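Local structure of alpha-galactosidase (Lactobacillus brevis, 3MI6) at residues G369-R374 with G410-P415; F250-S255 with P294-S299. The protein probably hydrolyses terminal, non-reducing alpha-D-galactose residues from alpha-galactosides such as galactose oligosaccharides, galactomannans and galactolipids. All coordinates share one frame; numbering follows the deposited sequence.

In the fold
Both contacts are buried, yet they belong to different domains and share no strand or helix. Contact 2 comes first along the chain and pairs neighbouring antiparallel strands in the middle of the large sheet of the N-terminal beta domain. Contact 1 lies in the catalytic barrel, where the loop after strand 363-366 packs on strand 408-413 beside the predicted active site. The centres of contact 1 and contact 2 are about 32 Å apart, and the nearest atoms of contact 1 and contact 2 about 14 Å apart. The chemistry follows the setting: backbone hydrogen bonds hold contact 2, with mainly apolar packing on the sheet faces, whereas contact 1 relies on aromatic side chains and a single indole-to-carbonyl hydrogen bond.

Contact 1. Residues G369-R374 with G410-P415; sequences GWFGHR and GLWFEP
The indole of Trp-370 lies between Leu-411 on one face and CB of its own neighbour Phe-371 on the other, while its edge meets the carbonyl of Trp-412 and the ring of Phe-413. Arg-374 CG lies over one face of the Phe-371 ring. The setting is a parallel (beta/alpha)8 barrel: the loop following strand 363-366 packs its side chains against the C-terminal part of the adjacent strand 408-413. The branched end of Leu-411 lays CD2 over the six-membered ring of Trp-370, 4.3 Å from its centroid in a CH-pi contact, while CD1 lies by NE1 and CZ2 of the indole. At the edge, Trp-370 NE1 donates to Trp-412 O at 2.9 Å in a fairly straight bond, 163° at the hydrogen, with the oxygen almost in the indole plane. Gly-410, two residues back, pairs with the backbone of strand 363-366; beyond that strand's end, the indole N-H supplies a donor to the next carbonyl on that side. Tryptophan thus serves both as flat apolar surface and as donor.

The same indole directs its benzo edge at the face of Phe-413, an offset edge-to-face pair with planes at 85° and centroids 5.5 Å apart. Leu-411 and Phe-413 also touch Met-467 of helix 454-471, in the layer between barrel and helices. Trp-412 faces otherwise: with CG anti to its backbone N (chi1 177°), its indole reaches Asp-479, the predicted nucleophile, and NE1 hydrogen-bonds to that residue's OD2. Phe-371 flanks Trp-412 with a nearly parallel ring, slid so far aside that the two hardly overlap; Phe-371 CE2 approaches Trp-412 CZ3 to 3.7 Å.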
ATOM      1  N   GLY D 369      31.876  18.843  34.423  1.00 54.09           N
ATOM      2  CA  GLY D 369      32.516  18.510  35.683  1.00 55.70           C
ATOM      3  C   GLY D 369      33.600  19.451  36.180  1.00 56.85           C
ATOM      4  O   GLY D 369      34.086  19.296  37.292  1.00 62.07           O
ATOM      5  N   TRP D 370      33.977  20.436  35.381  1.00 57.40           N
ATOM      6  CA  TRP D 370      35.126  21.265  35.727  1.00 60.57           C
ATOM      7  C   TRP D 370      34.812  22.409  36.698  1.00 61.53           C
ATOM      8  O   TRP D 370      35.717  22.998  37.298  1.00 63.83           O
ATOM      9  CB  TRP D 370      35.766  21.826  34.457  1.00 61.60           C
ATOM     10  CG  TRP D 370      34.849  22.698  33.675  1.00 55.65           C
ATOM     11  CD1 TRP D 370      33.999  22.306  32.697  1.00 56.98           C
ATOM     12  CD2 TRP D 370      34.682  24.105  33.814  1.00 52.00           C
ATOM     13  NE1 TRP D 370      33.311  23.380  32.208  1.00 56.37           N
ATOM     14  CE2 TRP D 370      33.713  24.502  32.879  1.00 55.81           C
ATOM     15  CE3 TRP D 370      35.257  25.069  34.637  1.00 56.66           C
ATOM     16  CZ2 TRP D 370      33.303  25.827  32.739  1.00 55.61           C
ATOM     17  CZ3 TRP D 370      34.852  26.383  34.501  1.00 59.89           C
ATOM     18  CH2 TRP D 370      33.887  26.752  33.556  1.00 58.53           C
ATOM     19  N   PHE D 371      33.531  22.717  36.851  1.00 58.64           N
ATOM     20  CA  PHE D 371      33.108  23.893  37.601  1.00 60.71           C
ATOM     21  C   PHE D 371      32.557  23.550  38.998  1.00 61.89           C
ATOM     22  O   PHE D 371      32.198  22.400  39.266  1.00 62.74           O
ATOM     23  CB  PHE D 371      32.058  24.639  36.784  1.00 55.29           C
ATOM     24  CG  PHE D 371      30.923  23.765  36.329  1.00 57.19           C
ATOM     25  CD1 PHE D 371      29.664  23.890  36.891  1.00 56.46           C
ATOM     26  CD2 PHE D 371      31.118  22.797  35.355  1.00 56.31           C
ATOM     27  CE1 PHE D 371      28.615  23.080  36.473  1.00 55.14           C
ATOM     28  CE2 PHE D 371      30.073  21.981  34.943  1.00 52.91           C
ATOM     29  CZ  PHE D 371      28.822  22.132  35.499  1.00 53.03           C
ATOM     30  N   GLY D 372      32.499  24.546  39.881  1.00 57.58           N
ATOM     31  CA  GLY D 372      31.879  24.386  41.190  1.00 60.84           C
ATOM     32  C   GLY D 372      32.302  23.160  41.983  1.00 61.60           C
ATOM     33  O   GLY D 372      33.419  23.081  42.476  1.00 65.92           O
ATOM     34  N   HIS D 373      31.392  22.209  42.136  1.00 60.73           N
ATOM     35  CA  HIS D 373      31.734  20.916  42.717  1.00 64.09           C
ATOM     36  C   HIS D 373      31.064  19.758  41.961  1.00 65.28           C
ATOM     37  O   HIS D 373      30.620  18.778  42.560  1.00 66.06           O
ATOM     38  CB  HIS D 373      31.467  20.870  44.239  1.00 66.55           C
ATOM     39  CG  HIS D 373      30.213  21.571  44.683  1.00 66.18           C
ATOM     40  ND1 HIS D 373      30.044  22.939  44.589  1.00 67.48           N
ATOM     41  CD2 HIS D 373      29.088  21.096  45.271  1.00 62.19           C
ATOM     42  CE1 HIS D 373      28.857  23.270  45.069  1.00 61.91           C
ATOM     43  NE2 HIS D 373      28.260  22.171  45.494  1.00 62.24           N
ATOM     44  N   ARG D 374      31.018  19.880  40.633  1.00 62.13           N
ATOM     45  CA  ARG D 374      30.366  18.892  39.779  1.00 61.27           C
ATOM     46  C   ARG D 374      31.005  17.517  39.851  1.00 61.90           C
ATOM     47  O   ARG D 374      31.821  17.167  39.008  1.00 64.32           O
ATOM     48  CB  ARG D 374      30.357  19.351  38.320  1.00 56.31           C
ATOM     49  CG  ARG D 374      29.356  20.432  38.009  1.00 55.97           C
ATOM     50  CD  ARG D 374      27.920  19.908  38.011  1.00 55.53           C
ATOM     51  NE  ARG D 374      27.518  19.263  36.768  1.00 51.75           N
ATOM     52  CZ  ARG D 374      26.253  19.076  36.391  1.00 51.85           C
ATOM     53  NH1 ARG D 374      25.249  19.490  37.154  1.00 51.52           N
ATOM     54  NH2 ARG D 374      25.986  18.482  35.237  1.00 49.64           N
ATOM     55  N   GLY D 410      38.873  23.391  24.206  1.00 42.78           N
ATOM     56  CA  GLY D 410      37.474  23.751  24.293  1.00 44.61           C
ATOM     57  C   GLY D 410      36.902  23.254  25.597  1.00 47.15           C
ATOM     58  O   GLY D 410      37.446  22.312  26.191  1.00 45.58           O
ATOM     59  N   LEU D 411      35.827  23.893  26.055  1.00 44.98           N
ATOM     60  CA  LEU D 411      35.137  23.441  27.260  1.00 46.31           C
ATOM     61  C   LEU D 411      33.623  23.624  27.204  1.00 44.85           C
ATOM     62  O   LEU D 411      33.096  24.323  26.349  1.00 44.61           O
ATOM     63  CB  LEU D 411      35.742  24.053  28.543  1.00 52.21           C
ATOM     64  CG  LEU D 411      35.394  25.476  28.998  1.00 53.63           C
ATOM     65  CD1 LEU D 411      34.034  25.487  29.631  1.00 54.01           C
ATOM     66  CD2 LEU D 411      36.408  26.000  29.996  1.00 55.58           C
ATOM     67  N   TRP D 412      32.954  22.989  28.158  1.00 47.73           N
ATOM     68  CA  TRP D 412      31.516  22.764  28.172  1.00 44.85           C
ATOM     69  C   TRP D 412      30.821  23.701  29.169  1.00 47.03           C
ATOM     70  O   TRP D 412      31.177  23.761  30.343  1.00 47.30           O
ATOM     71  CB  TRP D 412      31.306  21.297  28.573  1.00 43.09           C
ATOM     72  CG  TRP D 412      29.910  20.799  28.725  1.00 44.40           C
ATOM     73  CD1 TRP D 412      29.245  19.990  27.862  1.00 46.38           C
ATOM     74  CD2 TRP D 412      29.024  21.009  29.841  1.00 47.13           C
ATOM     75  NE1 TRP D 412      27.996  19.695  28.349  1.00 47.10           N
ATOM     76  CE2 TRP D 412      27.833  20.309  29.563  1.00 47.36           C
ATOM     77  CE3 TRP D 412      29.119  21.727  31.040  1.00 47.24           C
ATOM     78  CZ2 TRP D 412      26.735  20.314  30.436  1.00 48.28           C
ATOM     79  CZ3 TRP D 412      28.036  21.724  31.905  1.00 46.58           C
ATOM     80  CH2 TRP D 412      26.860  21.027  31.601  1.00 44.94           C
ATOM     81  N   PHE D 413      29.843  24.450  28.690  1.00 44.65           N
ATOM     82  CA  PHE D 413      28.947  25.184  29.564  1.00 44.16           C
ATOM     83  C   PHE D 413      27.521  24.678  29.360  1.00 46.37           C
ATOM     84  O   PHE D 413      27.199  24.103  28.312  1.00 44.45           O
ATOM     85  CB  PHE D 413      28.967  26.673  29.231  1.00 45.73           C
ATOM     86  CG  PHE D 413      30.270  27.350  29.515  1.00 50.53           C
ATOM     87  CD1 PHE D 413      30.500  27.948  30.743  1.00 51.78           C
ATOM     88  CD2 PHE D 413      31.258  27.415  28.544  1.00 48.67           C
ATOM     89  CE1 PHE D 413      31.704  28.582  31.002  1.00 54.26           C
ATOM     90  CE2 PHE D 413      32.455  28.046  28.793  1.00 46.64           C
ATOM     91  CZ  PHE D 413      32.683  28.628  30.024  1.00 50.43           C
ATOM     92  N   GLU D 414      26.670  24.911  30.360  1.00 47.41           N
ATOM     93  CA  GLU D 414      25.217  24.765  30.229  1.00 44.48           C
ATOM     94  C   GLU D 414      24.583  25.985  30.889  1.00 45.32           C
ATOM     95  O   GLU D 414      23.989  25.875  31.957  1.00 42.70           O
ATOM     96  CB  GLU D 414      24.717  23.467  30.888  1.00 44.29           C
ATOM     97  CG  GLU D 414      23.290  23.057  30.507  1.00 42.06           C
ATOM     98  CD  GLU D 414      22.840  21.757  31.170  1.00 42.91           C
ATOM     99  OE1 GLU D 414      23.693  21.003  31.673  1.00 43.78           O
ATOM    100  OE2 GLU D 414      21.623  21.481  31.186  1.00 42.49           O
ATOM    101  N   PRO D 415      24.713  27.156  30.236  1.00 48.26           N
ATOM    102  CA  PRO D 415      24.385  28.504  30.733  1.00 45.89           C
ATOM    103  C   PRO D 415      22.972  28.659  31.274  1.00 45.30           C
ATOM    104  O   PRO D 415      22.784  29.154  32.395  1.00 47.60           O
ATOM    105  CB  PRO D 415      24.505  29.371  29.480  1.00 44.21           C
ATOM    106  CG  PRO D 415      25.440  28.643  28.609  1.00 45.51           C
ATOM    107  CD  PRO D 415      25.156  27.191  28.831  1.00 45.08           C
TER

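Contact 2. Residues F250-S255 with P294-S299; sequences FNLVYS and PEAILS
Antiparallel pairing of strands 247-252 and 290-301 forms the middle of the large sheet in the N-terminal beta domain, a beta-supersandwich as in other family 36 enzymes. Asn-251 and Ile-297 are the hydrogen-bonded pair: Asn-251 N donates to Ile-297 O at 2.9 Å, and Ile-297 N returns a bond of 2.9 Å to Asn-251 O. Phe-250 with Leu-298 and Leu-252 with Ala-296, the non-hydrogen-bonded pairs around it, turn their side chains to the face covered by strand 174-186. There Phe-250 CD2 lies 3.8 Å from Leu-298 CD1, and the small Ala-296 fits closely against Ser-181 and Ser-182. The face bearing Asn-251 and Ile-297 looks instead toward helix 305-319, where Ile-297 meets Phe-315 and Asn-251 meets Tyr-316. The buried amide of Asn-251 finds partners: OD1 accepts from Leu-252 N, next along the chain, and ND2 bonds weakly to Tyr-567 OH. This part of the sheet is thus packed between strand 174-186 and helix 305-319, which follows strand 290-301.

Val-253 N bonds to Glu-295 O at 2.8 Å, and Val-253 is also the centre of an inverse gamma turn; toward Tyr-254 the two backbones draw somewhat apart. Ile-297 CG1, anti to the carbonyl carbon (chi1 -46°), carries CD1 to within 4.1 Å of Val-253 CG2, so two beta-branched side chains meet. The buried carboxylate of Glu-295 is met by Lys-114, in a salt bridge to OE2, and by the hydroxyl of Thr-123, hydrogen-bonded to OE1. Tyr-254 packs on Pro-294, a residue with no N-H to offer a partner strand, and CD1 is the Tyr-254 ring atom nearest Pro-294 CG, 3.3 Å away. One water takes the place of a direct bond, donating to Val-253 O at 2.9 Å and accepting from Glu-295 N at 2.7 Å.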
ATOM      1  N   PHE D 250      10.291  23.095   3.645  1.00 30.00           N
ATOM      2  CA  PHE D 250      10.011  24.215   4.526  1.00 28.84           C
ATOM      3  C   PHE D 250      10.903  24.125   5.739  1.00 31.20           C
ATOM      4  O   PHE D 250      10.922  23.100   6.418  1.00 32.41           O
ATOM      5  CB  PHE D 250       8.552  24.168   4.994  1.00 29.81           C
ATOM      6  CG  PHE D 250       7.558  24.113   3.878  1.00 29.12           C
ATOM      7  CD1 PHE D 250       7.334  22.937   3.191  1.00 28.79           C
ATOM      8  CD2 PHE D 250       6.845  25.231   3.520  1.00 28.89           C
ATOM      9  CE1 PHE D 250       6.422  22.883   2.168  1.00 28.80           C
ATOM     10  CE2 PHE D 250       5.925  25.179   2.486  1.00 30.75           C
ATOM     11  CZ  PHE D 250       5.717  24.002   1.808  1.00 28.40           C
ATOM     12  N   ASN D 251      11.647  25.183   6.024  1.00 29.57           N
ATOM     13  CA  ASN D 251      12.349  25.240   7.300  1.00 29.24           C
ATOM     14  C   ASN D 251      12.166  26.596   8.029  1.00 31.49           C
ATOM     15  O   ASN D 251      11.430  27.466   7.571  1.00 33.19           O
ATOM     16  CB  ASN D 251      13.816  24.828   7.148  1.00 27.30           C
ATOM     17  CG  ASN D 251      14.397  24.232   8.435  1.00 29.81           C
ATOM     18  OD1 ASN D 251      13.853  24.429   9.529  1.00 30.35           O
ATOM     19  ND2 ASN D 251      15.514  23.511   8.310  1.00 28.76           N
ATOM     20  N   LEU D 252      12.820  26.771   9.170  1.00 31.73           N
ATOM     21  CA  LEU D 252      12.483  27.871  10.059  1.00 30.90           C
ATOM     22  C   LEU D 252      13.699  28.327  10.841  1.00 31.04           C
ATOM     23  O   LEU D 252      14.261  27.554  11.603  1.00 31.99           O
ATOM     24  CB  LEU D 252      11.453  27.375  11.056  1.00 29.51           C
ATOM     25  CG  LEU D 252      10.185  28.177  11.242  1.00 35.12           C
ATOM     26  CD1 LEU D 252       9.848  28.252  12.752  1.00 33.90           C
ATOM     27  CD2 LEU D 252      10.312  29.563  10.583  1.00 31.76           C
ATOM     28  N   VAL D 253      14.121  29.574  10.682  1.00 31.11           N
ATOM     29  CA  VAL D 253      15.243  30.013  11.503  1.00 31.13           C
ATOM     30  C   VAL D 253      14.779  30.425  12.892  1.00 31.42           C
ATOM     31  O   VAL D 253      14.656  31.596  13.169  1.00 31.20           O
ATOM     32  CB  VAL D 253      15.988  31.162  10.881  1.00 30.65           C
ATOM     33  CG1 VAL D 253      17.342  31.290  11.559  1.00 32.16           C
ATOM     34  CG2 VAL D 253      16.129  30.934   9.399  1.00 29.44           C
ATOM     35  N   TYR D 254      14.526  29.444  13.750  1.00 32.09           N
ATOM     36  CA  TYR D 254      13.979  29.660  15.080  1.00 32.03           C
ATOM     37  C   TYR D 254      14.348  28.450  15.919  1.00 33.90           C
ATOM     38  O   TYR D 254      14.620  27.394  15.379  1.00 38.60           O
ATOM     39  CB  TYR D 254      12.460  29.806  14.999  1.00 33.77           C
ATOM     40  CG  TYR D 254      11.842  30.365  16.254  1.00 34.40           C
ATOM     41  CD1 TYR D 254      12.260  31.589  16.764  1.00 32.85           C
ATOM     42  CD2 TYR D 254      10.841  29.667  16.933  1.00 33.78           C
ATOM     43  CE1 TYR D 254      11.704  32.098  17.916  1.00 35.98           C
ATOM     44  CE2 TYR D 254      10.277  30.162  18.087  1.00 33.26           C
ATOM     45  CZ  TYR D 254      10.709  31.382  18.574  1.00 38.21           C
ATOM     46  OH  TYR D 254      10.165  31.884  19.732  1.00 39.11           O
ATOM     47  N   SER D 255      14.386  28.583  17.233  1.00 34.19           N
ATOM     48  CA  SER D 255      14.893  27.495  18.060  1.00 35.16           C
ATOM     49  C   SER D 255      13.987  27.222  19.238  1.00 35.55           C
ATOM     50  O   SER D 255      14.341  26.453  20.126  1.00 37.17           O
ATOM     51  CB  SER D 255      16.296  27.823  18.588  1.00 36.49           C
ATOM     52  OG  SER D 255      17.089  28.415  17.580  1.00 35.49           O
ATOM     53  N   PRO D 294      10.231  35.132  13.161  1.00 36.00           N
ATOM     54  CA  PRO D 294      11.465  34.480  12.707  1.00 30.63           C
ATOM     55  C   PRO D 294      11.267  34.165  11.241  1.00 31.75           C
ATOM     56  O   PRO D 294      10.114  34.121  10.799  1.00 32.11           O
ATOM     57  CB  PRO D 294      11.499  33.181  13.511  1.00 30.51           C
ATOM     58  CG  PRO D 294      10.516  33.342  14.597  1.00 33.36           C
ATOM     59  CD  PRO D 294       9.477  34.291  14.107  1.00 33.62           C
ATOM     60  N   GLU D 295      12.345  33.948  10.496  1.00 30.51           N
ATOM     61  CA  GLU D 295      12.225  33.696   9.063  1.00 30.33           C
ATOM     62  C   GLU D 295      11.845  32.256   8.699  1.00 31.70           C
ATOM     63  O   GLU D 295      12.315  31.289   9.320  1.00 32.34           O
ATOM     64  CB  GLU D 295      13.513  34.105   8.352  1.00 31.32           C
ATOM     65  CG  GLU D 295      13.624  35.599   8.180  1.00 32.73           C
ATOM     66  CD  GLU D 295      14.903  36.019   7.510  1.00 36.95           C
ATOM     67  OE1 GLU D 295      15.893  35.253   7.554  1.00 39.44           O
ATOM     68  OE2 GLU D 295      14.919  37.127   6.937  1.00 41.11           O
ATOM     69  N   ALA D 296      10.992  32.123   7.684  1.00 32.60           N
ATOM     70  CA  ALA D 296      10.684  30.821   7.097  1.00 29.51           C
ATOM     71  C   ALA D 296      11.509  30.633   5.834  1.00 28.96           C
ATOM     72  O   ALA D 296      11.549  31.523   5.001  1.00 31.51           O
ATOM     73  CB  ALA D 296       9.198  30.730   6.780  1.00 27.32           C
ATOM     74  N   ILE D 297      12.177  29.488   5.697  1.00 30.99           N
ATOM     75  CA  ILE D 297      12.833  29.098   4.429  1.00 31.10           C
ATOM     76  C   ILE D 297      11.908  28.239   3.562  1.00 28.86           C
ATOM     77  O   ILE D 297      11.408  27.224   4.019  1.00 30.12           O
ATOM     78  CB  ILE D 297      14.128  28.267   4.645  1.00 29.73           C
ATOM     79  CG1 ILE D 297      15.039  28.879   5.717  1.00 29.54           C
ATOM     80  CG2 ILE D 297      14.870  28.108   3.341  1.00 29.68           C
ATOM     81  CD1 ILE D 297      15.468  30.295   5.436  1.00 30.61           C
ATOM     82  N   LEU D 298      11.685  28.655   2.320  1.00 29.52           N
ATOM     83  CA  LEU D 298      10.874  27.899   1.365  1.00 28.77           C
ATOM     84  C   LEU D 298      11.683  27.505   0.124  1.00 32.76           C
ATOM     85  O   LEU D 298      12.627  28.198  -0.274  1.00 33.21           O
ATOM     86  CB  LEU D 298       9.659  28.702   0.928  1.00 30.31           C
ATOM     87  CG  LEU D 298       8.326  28.363   1.589  1.00 33.60           C
ATOM     88  CD1 LEU D 298       8.410  28.659   3.083  1.00 36.04           C
ATOM     89  CD2 LEU D 298       7.190  29.159   0.973  1.00 31.53           C
ATOM     90  N   SER D 299      11.310  26.387  -0.490  1.00 32.70           N
ATOM     91  CA  SER D 299      12.069  25.852  -1.615  1.00 31.44           C
ATOM     92  C   SER D 299      11.299  24.781  -2.383  1.00 30.47           C
ATOM     93  O   SER D 299      10.464  24.059  -1.822  1.00 30.25           O
ATOM     94  CB  SER D 299      13.405  25.291  -1.130  1.00 29.66           C
ATOM     95  OG  SER D 299      14.331  25.254  -2.188  1.00 29.08           O
TER
HETATM   96  O   HOH W   1      14.674  34.173  11.828  1.00 30.79           O